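Local coordinates for uncharacterized protein HtdX (Mycobacterium tuberculosis, PDB 4OOB) that catalyses the reversible hydration of trans-2-enoyl-CoA to (3R)-3-hydroxyacyl-CoA, accepting a broad range of chain lengths with a preference for C8 to C12 substrates, at residues G67-E72 / T124-Q129; L154-A159 / K220-P225; H192-A197 / V216-P221; W239-R244 / A255-L260. One frame throughout, in Å; residues are numbered along the deposited sequence.

Contact 1 (G67-E72 / T124-Q129); sequences GAIHTE and TFLHQQ
I69 and L126 exchange two backbone hydrogen bonds as an antiparallel pair, I69 N to L126 O and L126 N to I69 O, each 2.8 Å, and the two strands run on at 140° through the non-hydrogen-bonded pair H70 and F125. A classic beta bulge follows in this part of the hotdog-fold sheet: T71 and E72 both face T124. T71 N donates to T124 O, while T124 N reaches past T71 to E72 O at 2.9 Å. F125 turns its ring over H70. Its CG is anti to the carbonyl carbon (chi1 -86°), and the end of the ring comes nearer the neighbouring strand, where F125 CE1 lies 3.4 Å from H70 CB and F125 CZ sits over one face of the imidazole; the planes meet at an oblique 35°. T124 O lies near the plane of the same imidazole, at its edge, 3.2 Å from H70 CD2. On the face of I69 and L126, I69 CD1 and L126 CD2 touch loosely; T71 CG2 packs on L126 CB at 3.8 Å, the side chains crossing at about a right angle. The carboxylate of E72 leads away from T124 to a salt bridge with R217 and a hydrogen bond with H74; T124 OG1 bonds D106 of strand 102-113. Within the bulge, T71 OG1 lies 3.4 Å from T124 CG2.

Contact 2 (L154-A159 / K220-P225); sequences LRITPA and KPVLLP
I156 and L224 make the closest apolar contact here, I156 CG2 to L224 CD2 at 3.7 Å, where the end of strand 152-156 and the start of helix 158-167 meet the loop leading into strand 226-234 of the hotdog fold. The two chains run nearly perpendicular, 83° apart, and the contact is held by packing. The isobutyl fork of L224 straddles the strand-to-helix turn: CD2 meets I156, whereas CD1 rests 4.0 Å from P158 CA. L224 CB slides past the pyrrolidine of P158, the two side chains pointing in opposite directions. I156 carries its other branch toward V222, and I156 CD1 meets V222 CG1 at 4.1 Å, with the side chains crossing at about a right angle. In I156, CG2 is anti to the backbone N and CG1 anti to the carbonyl carbon (chi1 -50°); CD1, placed by chi2, is the atom that meets V222. Farther out, F195 and T196 of helix 193-199 and I161 of helix 158-167 also pack on I156. T157, at the N-cap, fixes the start of the helix by bonding K160 N through OG1. P225 follows a cis peptide bond, and its CA approaches I156 O at 3.3 Å in a CA-H...O contact. On the outer side R155 lies alongside P225, pointing the same way, with R155 NH2 3.4 Å from P225 CB.

Contact 3 (H192-A197 / V216-P221); sequences HGMFTA and VRFAKP
The F218 ring reaches from the end of strand 212-218 to the first turn of helix 193-199, and its contact with the G193 carbonyl is the closest approach between the two segments. F218 CE1 lies 3.1 Å from G193 O, with the carbonyl oblique to the ring. The same oxygen accepts a backbone hydrogen bond from A197 N at 3.0 Å; the ring meets a carbonyl already engaged in the first turn. G193 has no side chain, and this permits the approach, since a CB there would fall about 3.0 Å from F218 CZ. The remaining contacts are apolar. T196 CG2 comes to the edge of the ring, near its plane, 4.0 Å from F218 CE1. A197 CB meets F218 CZ at 4.2 Å and V216 CG2 at 4.3 Å, bridging the two inward side chains of the strand. M194 SD touches F218 CZ more distantly. Within the strand, V216 CG1 lies over one face of the ring, 3.5 Å above its plane and offset toward the rim. CB of F218 points to the helix, and CG is anti to the carbonyl carbon (chi1 -62°). In the hotdog fold the sheet wraps around a helix; here strand 212-218 lies between strands 69-77 and 251-259, with H70 and L253 from these neighbours packing on F218, while helix 158-167 packs on H192 at the N-cap and on M194 and F195 of helix 193-199.

Contact 4 (W239-R244 / A255-L260); sequences WDLTLR and ATVRGL
D240 OD1 takes two hydrogen bonds from the R258 guanidinium, 2.8 Å from NH2 and 2.9 Å from NH1, as a salt bridge across the beta hairpin of strands 238-244 and 251-259 in the hotdog sheet. Both nitrogens grip the one oxygen: NH2 meets the syn lone pair of OD1, whereas NH1 arrives nearly along the C-O axis of that oxygen. OD1 lies almost in the guanidinium plane, and the carboxylate is turned 30° from it. R258 points its CB away from the partner strand, but the chain is bent at chi2 (-73°, which places CD), and the end of the side chain comes nearer that strand. NH1 also donates to V257 O at 3.1 Å, from above the carbonyl plane, which helps fix the rotation of the group. The same V257 O accepts from W239 N, and V257 N returns a bond to W239 O; L241 and A255 form the next hydrogen-bonded pair. The other face of the hairpin is apolar. W239 CE3 rests 3.9 Å from V257 CG1, the side chains crossing at a slant, and F208 meets the indole edge-to-face. V257 also sends CG2 toward L241 CD2. Back on the salt-bridge face, T256 CG2 lies 3.4 Å from D240 OD1.

Along the chain from the N terminus, contact 1 comes first, joining strand 69-77 to strand 116-128 and closing a loop made mostly of strand. It ends before the others begin. Contact 2 then closes a long loop from strand 152-156 to the segment before strand 226-234; contact 3 opens inside that loop and closes on the same stretch of chain, sharing K220 and P221. Contact 4 follows as a local hairpin. Contacts 1 and 3 meet through the probable T71 O to F218 N bond, contacts 3 and 4 through V216 and A255, contacts 2 and 4 through L154 and L243. Contacts 1 and 4 pair strands of the antiparallel sheet, contact 3 sets helix 193-199 on it, and contact 2 joins a loop to its outermost strand 152-156.

Contact 1 (G67-E72 / T124-Q129)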
loop_
_atom_site.group_PDB
_atom_site.type_symbol
_atom_site.label_atom_id
_atom_site.label_comp_id
_atom_site.label_asym_id
_atom_site.label_seq_id
_atom_site.Cartn_x
_atom_site.Cartn_y
_atom_site.Cartn_z
ATOM N N GLY A 67 0.474 -2.962 14.699
ATOM C CA GLY A 67 1.905 -2.863 14.681
ATOM C C GLY A 67 2.643 -3.398 13.449
ATOM O O GLY A 67 3.780 -2.889 13.217
ATOM N N ALA A 68 2.041 -4.400 12.712
ATOM C CA ALA A 68 2.524 -4.860 11.390
ATOM C C ALA A 68 3.037 -3.704 10.583
ATOM O O ALA A 68 2.511 -2.600 10.652
ATOM C CB ALA A 68 1.425 -5.488 10.585
ATOM N N ILE A 69 4.032 -3.973 9.776
ATOM C CA ILE A 69 4.641 -2.924 8.983
ATOM C C ILE A 69 4.626 -3.428 7.556
ATOM O O ILE A 69 5.081 -4.528 7.300
ATOM C CB ILE A 69 6.084 -2.676 9.447
ATOM C CG1 ILE A 69 6.095 -2.258 10.929
ATOM C CG2 ILE A 69 6.786 -1.647 8.532
ATOM C CD1 ILE A 69 7.520 -2.108 11.515
ATOM N N HIS A 70 4.073 -2.618 6.656
ATOM C CA HIS A 70 4.070 -2.931 5.249
ATOM C C HIS A 70 5.495 -2.617 4.678
ATOM O O HIS A 70 5.962 -1.474 4.672
ATOM C CB HIS A 70 2.951 -2.124 4.565
ATOM C CG HIS A 70 2.601 -2.614 3.216
ATOM N ND1 HIS A 70 1.536 -2.125 2.489
ATOM C CD2 HIS A 70 3.171 -3.558 2.447
ATOM C CE1 HIS A 70 1.475 -2.741 1.329
ATOM N NE2 HIS A 70 2.472 -3.597 1.270
ATOM N N THR A 71 6.167 -3.631 4.152
ATOM C CA THR A 71 7.522 -3.426 3.673
ATOM C C THR A 71 7.601 -3.304 2.151
ATOM O O THR A 71 8.414 -2.539 1.687
ATOM C CB THR A 71 8.445 -4.553 4.135
ATOM O OG1 THR A 71 7.828 -5.780 3.819
ATOM C CG2 THR A 71 8.674 -4.517 5.712
ATOM N N GLU A 72 6.738 -4.011 1.407
ATOM C CA GLU A 72 6.805 -4.100 -0.041
ATOM C C GLU A 72 5.471 -4.411 -0.664
ATOM O O GLU A 72 4.621 -5.116 -0.083
ATOM C CB GLU A 72 7.791 -5.177 -0.483
ATOM C CG GLU A 72 9.077 -4.585 -1.019
ATOM C CD GLU A 72 10.119 -5.595 -1.421
ATOM O OE1 GLU A 72 11.252 -5.447 -0.912
ATOM O OE2 GLU A 72 9.830 -6.491 -2.250
ATOM N N THR A 124 3.891 -7.649 1.093
ATOM C CA THR A 124 4.677 -8.234 2.107
ATOM C C THR A 124 4.507 -7.400 3.350
ATOM O O THR A 124 4.800 -6.210 3.363
ATOM C CB THR A 124 6.139 -8.278 1.623
ATOM O OG1 THR A 124 6.188 -9.143 0.497
ATOM C CG2 THR A 124 7.045 -8.835 2.634
ATOM N N PHE A 125 4.023 -8.052 4.389
ATOM C CA PHE A 125 3.955 -7.487 5.721
ATOM C C PHE A 125 5.023 -8.106 6.639
ATOM O O PHE A 125 5.343 -9.303 6.537
ATOM C CB PHE A 125 2.549 -7.686 6.315
ATOM C CG PHE A 125 1.582 -6.618 5.930
ATOM C CD1 PHE A 125 1.721 -5.338 6.426
ATOM C CD2 PHE A 125 0.516 -6.888 5.107
ATOM C CE1 PHE A 125 0.814 -4.339 6.088
ATOM C CE2 PHE A 125 -0.370 -5.890 4.745
ATOM C CZ PHE A 125 -0.211 -4.614 5.214
ATOM N N LEU A 126 5.606 -7.238 7.463
ATOM C CA LEU A 126 6.501 -7.590 8.580
ATOM C C LEU A 126 5.659 -7.565 9.857
ATOM O O LEU A 126 5.078 -6.510 10.242
ATOM C CB LEU A 126 7.671 -6.589 8.726
ATOM C CG LEU A 126 8.662 -6.838 9.896
ATOM C CD1 LEU A 126 9.546 -8.047 9.651
ATOM C CD2 LEU A 126 9.526 -5.638 10.169
ATOM N N HIS A 127 5.517 -8.740 10.454
ATOM C CA HIS A 127 4.888 -8.864 11.749
ATOM C C HIS A 127 5.936 -8.836 12.837
ATOM O O HIS A 127 6.685 -9.787 13.029
ATOM C CB HIS A 127 4.081 -10.134 11.789
ATOM C CG HIS A 127 2.958 -10.133 10.799
ATOM N ND1 HIS A 127 1.855 -9.313 10.929
ATOM C CD2 HIS A 127 2.763 -10.845 9.668
ATOM C CE1 HIS A 127 1.030 -9.523 9.924
ATOM N NE2 HIS A 127 1.560 -10.441 9.142
ATOM N N GLN A 128 5.983 -7.743 13.562
ATOM C CA GLN A 128 7.057 -7.549 14.515
ATOM C C GLN A 128 7.082 -8.615 15.608
ATOM O O GLN A 128 6.021 -9.085 16.121
ATOM C CB GLN A 128 6.974 -6.176 15.174
ATOM C CG GLN A 128 6.675 -4.998 14.277
ATOM C CD GLN A 128 7.042 -3.667 14.925
ATOM O OE1 GLN A 128 6.252 -2.701 14.932
ATOM N NE2 GLN A 128 8.208 -3.626 15.516
ATOM N N GLN A 129 8.316 -8.930 16.010
ATOM C CA GLN A 129 8.653 -9.936 17.047
ATOM C C GLN A 129 10.154 -10.178 16.988
ATOM O O GLN A 129 10.788 -9.924 15.948
ATOM C CB GLN A 129 7.928 -11.282 16.806
ATOM C CG GLN A 129 8.257 -11.919 15.472
ATOM C CD GLN A 129 7.151 -12.799 14.944
ATOM O OE1 GLN A 129 7.099 -13.953 15.235
ATOM N NE2 GLN A 129 6.291 -12.244 14.112
#

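Contact 2 (L154-A159 / K220-P225)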
loop_
_atom_site.group_PDB
_atom_site.type_symbol
_atom_site.label_atom_id
_atom_site.label_comp_id
_atom_site.label_asym_id
_atom_site.label_seq_id
_atom_site.Cartn_x
_atom_site.Cartn_y
_atom_site.Cartn_z
ATOM N N LEU A 154 4.126 16.227 -0.525
ATOM C CA LEU A 154 2.978 15.620 0.162
ATOM C C LEU A 154 2.924 16.139 1.579
ATOM O O LEU A 154 3.950 16.100 2.253
ATOM C CB LEU A 154 3.167 14.098 0.166
ATOM C CG LEU A 154 2.397 13.384 -0.924
ATOM C CD1 LEU A 154 2.446 14.078 -2.254
ATOM C CD2 LEU A 154 2.864 11.967 -1.075
ATOM N N ARG A 155 1.771 16.631 2.026
ATOM C CA ARG A 155 1.556 16.981 3.439
ATOM C C ARG A 155 0.455 16.111 4.021
ATOM O O ARG A 155 -0.660 16.100 3.543
ATOM C CB ARG A 155 1.144 18.456 3.691
ATOM C CG ARG A 155 1.553 18.847 5.152
ATOM C CD ARG A 155 0.473 19.552 5.866
ATOM N NE ARG A 155 0.532 19.715 7.334
ATOM C CZ ARG A 155 1.585 19.627 8.168
ATOM N NH1 ARG A 155 2.830 19.342 7.813
ATOM N NH2 ARG A 155 1.367 19.831 9.450
ATOM N N ILE A 156 0.764 15.437 5.110
ATOM C CA ILE A 156 -0.062 14.343 5.551
ATOM C C ILE A 156 -0.327 14.530 7.026
ATOM O O ILE A 156 0.591 14.485 7.811
ATOM C CB ILE A 156 0.633 13.010 5.291
ATOM C CG1 ILE A 156 1.123 12.948 3.863
ATOM C CG2 ILE A 156 -0.326 11.828 5.536
ATOM C CD1 ILE A 156 1.862 11.658 3.614
ATOM N N THR A 157 -1.589 14.758 7.364
ATOM C CA THR A 157 -2.038 15.005 8.727
ATOM C C THR A 157 -2.625 13.726 9.377
ATOM O O THR A 157 -3.108 12.807 8.681
ATOM C CB THR A 157 -3.153 16.069 8.734
ATOM O OG1 THR A 157 -4.297 15.551 8.042
ATOM C CG2 THR A 157 -2.731 17.345 7.986
ATOM N N PRO A 158 -2.607 13.668 10.714
ATOM C CA PRO A 158 -3.387 12.649 11.396
ATOM C C PRO A 158 -4.817 12.552 10.841
ATOM O O PRO A 158 -5.331 11.450 10.622
ATOM C CB PRO A 158 -3.383 13.138 12.865
ATOM C CG PRO A 158 -2.012 13.766 12.983
ATOM C CD PRO A 158 -1.875 14.521 11.672
ATOM N N ALA A 159 -5.459 13.682 10.586
ATOM C CA ALA A 159 -6.855 13.638 10.167
ATOM C C ALA A 159 -7.030 13.041 8.751
ATOM O O ALA A 159 -7.887 12.235 8.546
ATOM C CB ALA A 159 -7.509 15.011 10.310
ATOM N N LYS A 220 11.566 4.343 5.788
ATOM C CA LYS A 220 11.296 5.101 7.049
ATOM C C LYS A 220 9.803 5.347 7.166
ATOM O O LYS A 220 9.198 5.793 6.185
ATOM C CB LYS A 220 11.974 6.479 7.070
ATOM C CG LYS A 220 13.504 6.429 6.937
ATOM C CD LYS A 220 14.222 6.136 8.250
ATOM C CE LYS A 220 14.867 7.396 8.834
ATOM N NZ LYS A 220 15.380 7.160 10.224
ATOM N N PRO A 221 9.225 5.053 8.337
ATOM C CA PRO A 221 7.821 5.267 8.604
ATOM C C PRO A 221 7.459 6.732 8.462
ATOM O O PRO A 221 8.293 7.589 8.634
ATOM C CB PRO A 221 7.654 4.764 10.044
ATOM C CG PRO A 221 9.019 4.899 10.661
ATOM C CD PRO A 221 9.921 4.499 9.524
ATOM N N VAL A 222 6.249 7.014 8.042
ATOM C CA VAL A 222 5.865 8.368 7.774
ATOM C C VAL A 222 5.181 8.843 9.023
ATOM O O VAL A 222 3.972 8.506 9.254
ATOM C CB VAL A 222 4.966 8.398 6.546
ATOM C CG1 VAL A 222 4.312 9.772 6.359
ATOM C CG2 VAL A 222 5.803 7.996 5.308
ATOM N N LEU A 223 5.973 9.509 9.891
ATOM C CA LEU A 223 5.470 10.000 11.179
ATOM C C LEU A 223 4.654 11.206 10.934
ATOM O O LEU A 223 5.039 12.016 10.136
ATOM C CB LEU A 223 6.574 10.386 12.134
ATOM C CG LEU A 223 7.552 9.287 12.533
ATOM C CD1 LEU A 223 8.601 9.978 13.435
ATOM C CD2 LEU A 223 6.839 8.136 13.226
ATOM N N LEU A 224 3.499 11.310 11.585
ATOM C CA LEU A 224 2.520 12.365 11.244
ATOM C C LEU A 224 2.559 13.451 12.344
ATOM O O LEU A 224 2.866 13.133 13.491
ATOM C CB LEU A 224 1.111 11.774 11.109
ATOM C CG LEU A 224 0.886 10.522 10.243
ATOM C CD1 LEU A 224 -0.556 10.059 10.355
ATOM C CD2 LEU A 224 1.187 10.814 8.768
ATOM N N PRO A 225 2.296 14.723 11.989
ATOM C CA PRO A 225 2.138 15.242 10.608
ATOM C C PRO A 225 3.453 15.142 9.808
ATOM O O PRO A 225 4.531 15.278 10.361
ATOM C CB PRO A 225 1.797 16.731 10.829
ATOM C CG PRO A 225 2.366 17.048 12.204
ATOM C CD PRO A 225 2.099 15.793 12.987
#

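Contact 3 (H192-A197 / V216-P221)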
loop_
_atom_site.group_PDB
_atom_site.type_symbol
_atom_site.label_atom_id
_atom_site.label_comp_id
_atom_site.label_asym_id
_atom_site.label_seq_id
_atom_site.Cartn_x
_atom_site.Cartn_y
_atom_site.Cartn_z
ATOM N N HIS A 192 -0.408 4.890 6.782
ATOM C CA HIS A 192 -0.401 3.576 6.094
ATOM C C HIS A 192 0.527 3.625 4.883
ATOM O O HIS A 192 0.611 4.650 4.194
ATOM C CB HIS A 192 -1.769 3.190 5.561
ATOM C CG HIS A 192 -2.889 3.412 6.508
ATOM N ND1 HIS A 192 -3.785 2.415 6.840
ATOM C CD2 HIS A 192 -3.306 4.519 7.154
ATOM C CE1 HIS A 192 -4.681 2.890 7.689
ATOM N NE2 HIS A 192 -4.405 4.161 7.906
ATOM N N GLY A 193 1.235 2.515 4.616
ATOM C CA GLY A 193 2.087 2.437 3.456
ATOM C C GLY A 193 1.303 2.667 2.200
ATOM O O GLY A 193 1.772 3.379 1.312
ATOM N N MET A 194 0.085 2.111 2.113
ATOM C CA MET A 194 -0.641 2.200 0.855
ATOM C C MET A 194 -1.335 3.562 0.694
ATOM O O MET A 194 -1.820 3.871 -0.384
ATOM C CB MET A 194 -1.647 1.029 0.703
ATOM C CG MET A 194 -0.967 -0.321 0.545
ATOM S SD MET A 194 0.067 -0.389 -0.920
ATOM C CE MET A 194 -1.193 -0.227 -2.185
ATOM N N PHE A 195 -1.436 4.371 1.760
ATOM C CA PHE A 195 -1.855 5.758 1.542
ATOM C C PHE A 195 -0.839 6.438 0.659
ATOM O O PHE A 195 -1.161 7.038 -0.354
ATOM C CB PHE A 195 -1.990 6.589 2.807
ATOM C CG PHE A 195 -2.246 8.046 2.495
ATOM C CD1 PHE A 195 -3.520 8.480 2.132
ATOM C CD2 PHE A 195 -1.191 8.959 2.440
ATOM C CE1 PHE A 195 -3.763 9.833 1.765
ATOM C CE2 PHE A 195 -1.419 10.300 2.080
ATOM C CZ PHE A 195 -2.717 10.739 1.764
ATOM N N THR A 196 0.402 6.343 1.082
ATOM C CA THR A 196 1.492 7.026 0.442
ATOM C C THR A 196 1.714 6.411 -0.953
ATOM O O THR A 196 1.962 7.138 -1.911
ATOM C CB THR A 196 2.694 7.023 1.413
ATOM O OG1 THR A 196 3.204 8.356 1.579
ATOM C CG2 THR A 196 3.734 6.190 1.018
ATOM N N ALA A 197 1.536 5.093 -1.100
ATOM C CA ALA A 197 1.760 4.479 -2.409
ATOM C C ALA A 197 0.747 4.986 -3.393
ATOM O O ALA A 197 1.052 5.073 -4.575
ATOM C CB ALA A 197 1.697 2.984 -2.356
ATOM N N VAL A 216 6.815 -1.054 -5.060
ATOM C CA VAL A 216 7.081 -0.138 -4.007
ATOM C C VAL A 216 7.868 -0.854 -2.929
ATOM O O VAL A 216 7.532 -1.949 -2.482
ATOM C CB VAL A 216 5.764 0.401 -3.388
ATOM C CG1 VAL A 216 6.062 1.311 -2.208
ATOM C CG2 VAL A 216 4.970 1.177 -4.425
ATOM N N ARG A 217 8.894 -0.177 -2.487
ATOM C CA ARG A 217 9.681 -0.586 -1.333
ATOM C C ARG A 217 9.469 0.463 -0.223
ATOM O O ARG A 217 9.754 1.647 -0.447
ATOM C CB ARG A 217 11.152 -0.623 -1.782
ATOM C CG ARG A 217 11.991 -1.758 -1.248
ATOM C CD ARG A 217 12.139 -1.700 0.282
ATOM N NE ARG A 217 12.151 -3.062 0.845
ATOM C CZ ARG A 217 11.994 -3.378 2.128
ATOM N NH1 ARG A 217 11.817 -2.440 3.050
ATOM N NH2 ARG A 217 12.009 -4.657 2.475
ATOM N N PHE A 218 9.008 0.062 0.962
ATOM C CA PHE A 218 8.836 1.025 2.094
ATOM C C PHE A 218 10.016 1.036 3.090
ATOM O O PHE A 218 10.541 0.004 3.437
ATOM C CB PHE A 218 7.559 0.745 2.877
ATOM C CG PHE A 218 6.299 0.880 2.070
ATOM C CD1 PHE A 218 5.797 2.128 1.763
ATOM C CD2 PHE A 218 5.618 -0.225 1.663
ATOM C CE1 PHE A 218 4.636 2.283 1.069
ATOM C CE2 PHE A 218 4.443 -0.117 0.943
ATOM C CZ PHE A 218 3.932 1.145 0.662
ATOM N N ALA A 219 10.428 2.205 3.548
ATOM C CA ALA A 219 11.598 2.303 4.427
ATOM C C ALA A 219 11.222 3.076 5.680
ATOM O O ALA A 219 10.576 2.520 6.528
ATOM C CB ALA A 219 12.789 2.899 3.688
ATOM N N LYS A 220 11.566 4.343 5.788
ATOM C CA LYS A 220 11.296 5.101 7.049
ATOM C C LYS A 220 9.803 5.347 7.166
ATOM O O LYS A 220 9.198 5.793 6.185
ATOM C CB LYS A 220 11.974 6.479 7.070
ATOM C CG LYS A 220 13.504 6.429 6.937
ATOM C CD LYS A 220 14.222 6.136 8.250
ATOM C CE LYS A 220 14.867 7.396 8.834
ATOM N NZ LYS A 220 15.380 7.160 10.224
ATOM N N PRO A 221 9.225 5.053 8.337
ATOM C CA PRO A 221 7.821 5.267 8.604
ATOM C C PRO A 221 7.459 6.732 8.462
ATOM O O PRO A 221 8.293 7.589 8.634
ATOM C CB PRO A 221 7.654 4.764 10.044
ATOM C CG PRO A 221 9.019 4.899 10.661
ATOM C CD PRO A 221 9.921 4.499 9.524
#

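Contact 4 (W239-R244 / A255-L260)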
loop_
_atom_site.group_PDB
_atom_site.type_symbol
_atom_site.label_atom_id
_atom_site.label_comp_id
_atom_site.label_asym_id
_atom_site.label_seq_id
_atom_site.Cartn_x
_atom_site.Cartn_y
_atom_site.Cartn_z
ATOM N N TRP A 239 8.435 5.315 -14.841
ATOM C CA TRP A 239 8.689 6.283 -13.794
ATOM C C TRP A 239 9.422 5.679 -12.629
ATOM O O TRP A 239 9.130 4.557 -12.215
ATOM C CB TRP A 239 7.375 6.857 -13.293
ATOM C CG TRP A 239 6.647 7.738 -14.250
ATOM C CD1 TRP A 239 6.691 9.100 -14.295
ATOM C CD2 TRP A 239 5.709 7.336 -15.264
ATOM N NE1 TRP A 239 5.862 9.568 -15.289
ATOM C CE2 TRP A 239 5.237 8.507 -15.888
ATOM C CE3 TRP A 239 5.243 6.104 -15.718
ATOM C CZ2 TRP A 239 4.322 8.481 -16.938
ATOM C CZ3 TRP A 239 4.343 6.074 -16.764
ATOM C CH2 TRP A 239 3.883 7.255 -17.355
ATOM N N ASP A 240 10.373 6.432 -12.098
ATOM C CA ASP A 240 11.070 6.096 -10.845
ATOM C C ASP A 240 10.645 7.155 -9.834
ATOM O O ASP A 240 10.717 8.370 -10.124
ATOM C CB ASP A 240 12.589 6.152 -10.995
ATOM C CG ASP A 240 13.150 5.000 -11.838
ATOM O OD1 ASP A 240 12.411 4.047 -12.200
ATOM O OD2 ASP A 240 14.358 5.062 -12.111
ATOM N N LEU A 241 10.175 6.689 -8.683
ATOM C CA LEU A 241 9.634 7.560 -7.618
ATOM C C LEU A 241 10.413 7.363 -6.323
ATOM O O LEU A 241 10.763 6.238 -5.958
ATOM C CB LEU A 241 8.165 7.227 -7.342
ATOM C CG LEU A 241 6.967 7.671 -8.187
ATOM C CD1 LEU A 241 7.278 7.986 -9.611
ATOM C CD2 LEU A 241 5.862 6.622 -8.194
ATOM N N THR A 242 10.704 8.478 -5.650
ATOM C CA THR A 242 11.211 8.461 -4.295
ATOM C C THR A 242 10.553 9.543 -3.477
ATOM O O THR A 242 10.551 10.723 -3.872
ATOM C CB THR A 242 12.722 8.708 -4.203
ATOM O OG1 THR A 242 13.392 7.759 -4.992
ATOM C CG2 THR A 242 13.165 8.472 -2.832
ATOM N N LEU A 243 9.983 9.132 -2.352
ATOM C CA LEU A 243 9.400 10.053 -1.390
ATOM C C LEU A 243 10.299 10.095 -0.170
ATOM O O LEU A 243 10.557 9.069 0.416
ATOM C CB LEU A 243 8.020 9.543 -0.965
ATOM C CG LEU A 243 7.200 10.387 0.027
ATOM C CD1 LEU A 243 6.622 11.634 -0.646
ATOM C CD2 LEU A 243 6.124 9.589 0.711
ATOM N N ARG A 244 10.755 11.268 0.238
ATOM C CA ARG A 244 11.647 11.379 1.436
ATOM C C ARG A 244 11.283 12.526 2.390
ATOM O O ARG A 244 10.478 13.356 2.034
ATOM C CB ARG A 244 13.093 11.497 0.990
ATOM C CG ARG A 244 13.291 12.258 -0.269
ATOM C CD ARG A 244 14.774 12.489 -0.521
ATOM N NE ARG A 244 15.393 11.689 -1.590
ATOM C CZ ARG A 244 16.063 10.548 -1.415
ATOM N NH1 ARG A 244 16.168 9.997 -0.207
ATOM N NH2 ARG A 244 16.630 9.950 -2.458
ATOM N N ALA A 255 10.172 3.558 -5.649
ATOM C CA ALA A 255 9.237 2.825 -6.451
ATOM C C ALA A 255 9.425 2.964 -7.930
ATOM O O ALA A 255 10.007 3.888 -8.406
ATOM C CB ALA A 255 7.808 3.267 -6.090
ATOM N N THR A 256 8.835 2.041 -8.672
ATOM C CA THR A 256 8.896 2.111 -10.100
ATOM C C THR A 256 7.561 1.774 -10.645
ATOM O O THR A 256 6.868 0.906 -10.102
ATOM C CB THR A 256 9.890 1.107 -10.709
ATOM O OG1 THR A 256 9.568 -0.208 -10.274
ATOM C CG2 THR A 256 11.317 1.448 -10.299
ATOM N N VAL A 257 7.227 2.503 -11.719
ATOM C CA VAL A 257 6.138 2.225 -12.618
ATOM C C VAL A 257 6.743 1.879 -14.006
ATOM O O VAL A 257 7.560 2.622 -14.525
ATOM C CB VAL A 257 5.252 3.471 -12.718
ATOM C CG1 VAL A 257 3.986 3.190 -13.523
ATOM C CG2 VAL A 257 4.910 3.984 -11.317
ATOM N N ARG A 258 6.325 0.747 -14.584
ATOM C CA ARG A 258 6.776 0.329 -15.903
ATOM C C ARG A 258 5.585 -0.206 -16.668
ATOM O O ARG A 258 4.758 -0.956 -16.121
ATOM C CB ARG A 258 7.805 -0.756 -15.782
ATOM C CG ARG A 258 9.073 -0.337 -15.051
ATOM C CD ARG A 258 9.976 0.594 -15.879
ATOM N NE ARG A 258 11.265 0.818 -15.228
ATOM C CZ ARG A 258 11.527 1.766 -14.331
ATOM N NH1 ARG A 258 10.603 2.647 -13.927
ATOM N NH2 ARG A 258 12.747 1.828 -13.810
ATOM N N GLY A 259 5.454 0.222 -17.915
ATOM C CA GLY A 259 4.501 -0.364 -18.844
ATOM C C GLY A 259 4.864 -1.810 -19.014
ATOM O O GLY A 259 6.018 -2.132 -19.088
ATOM N N LEU A 260 3.884 -2.699 -19.028
ATOM C CA LEU A 260 4.176 -4.119 -19.241
ATOM C C LEU A 260 4.640 -4.451 -20.659
ATOM O O LEU A 260 4.171 -3.826 -21.603
ATOM C CB LEU A 260 2.952 -4.955 -18.935
ATOM C CG LEU A 260 2.592 -5.178 -17.471
ATOM C CD1 LEU A 260 1.601 -6.328 -17.411
ATOM C CD2 LEU A 260 3.826 -5.449 -16.614
#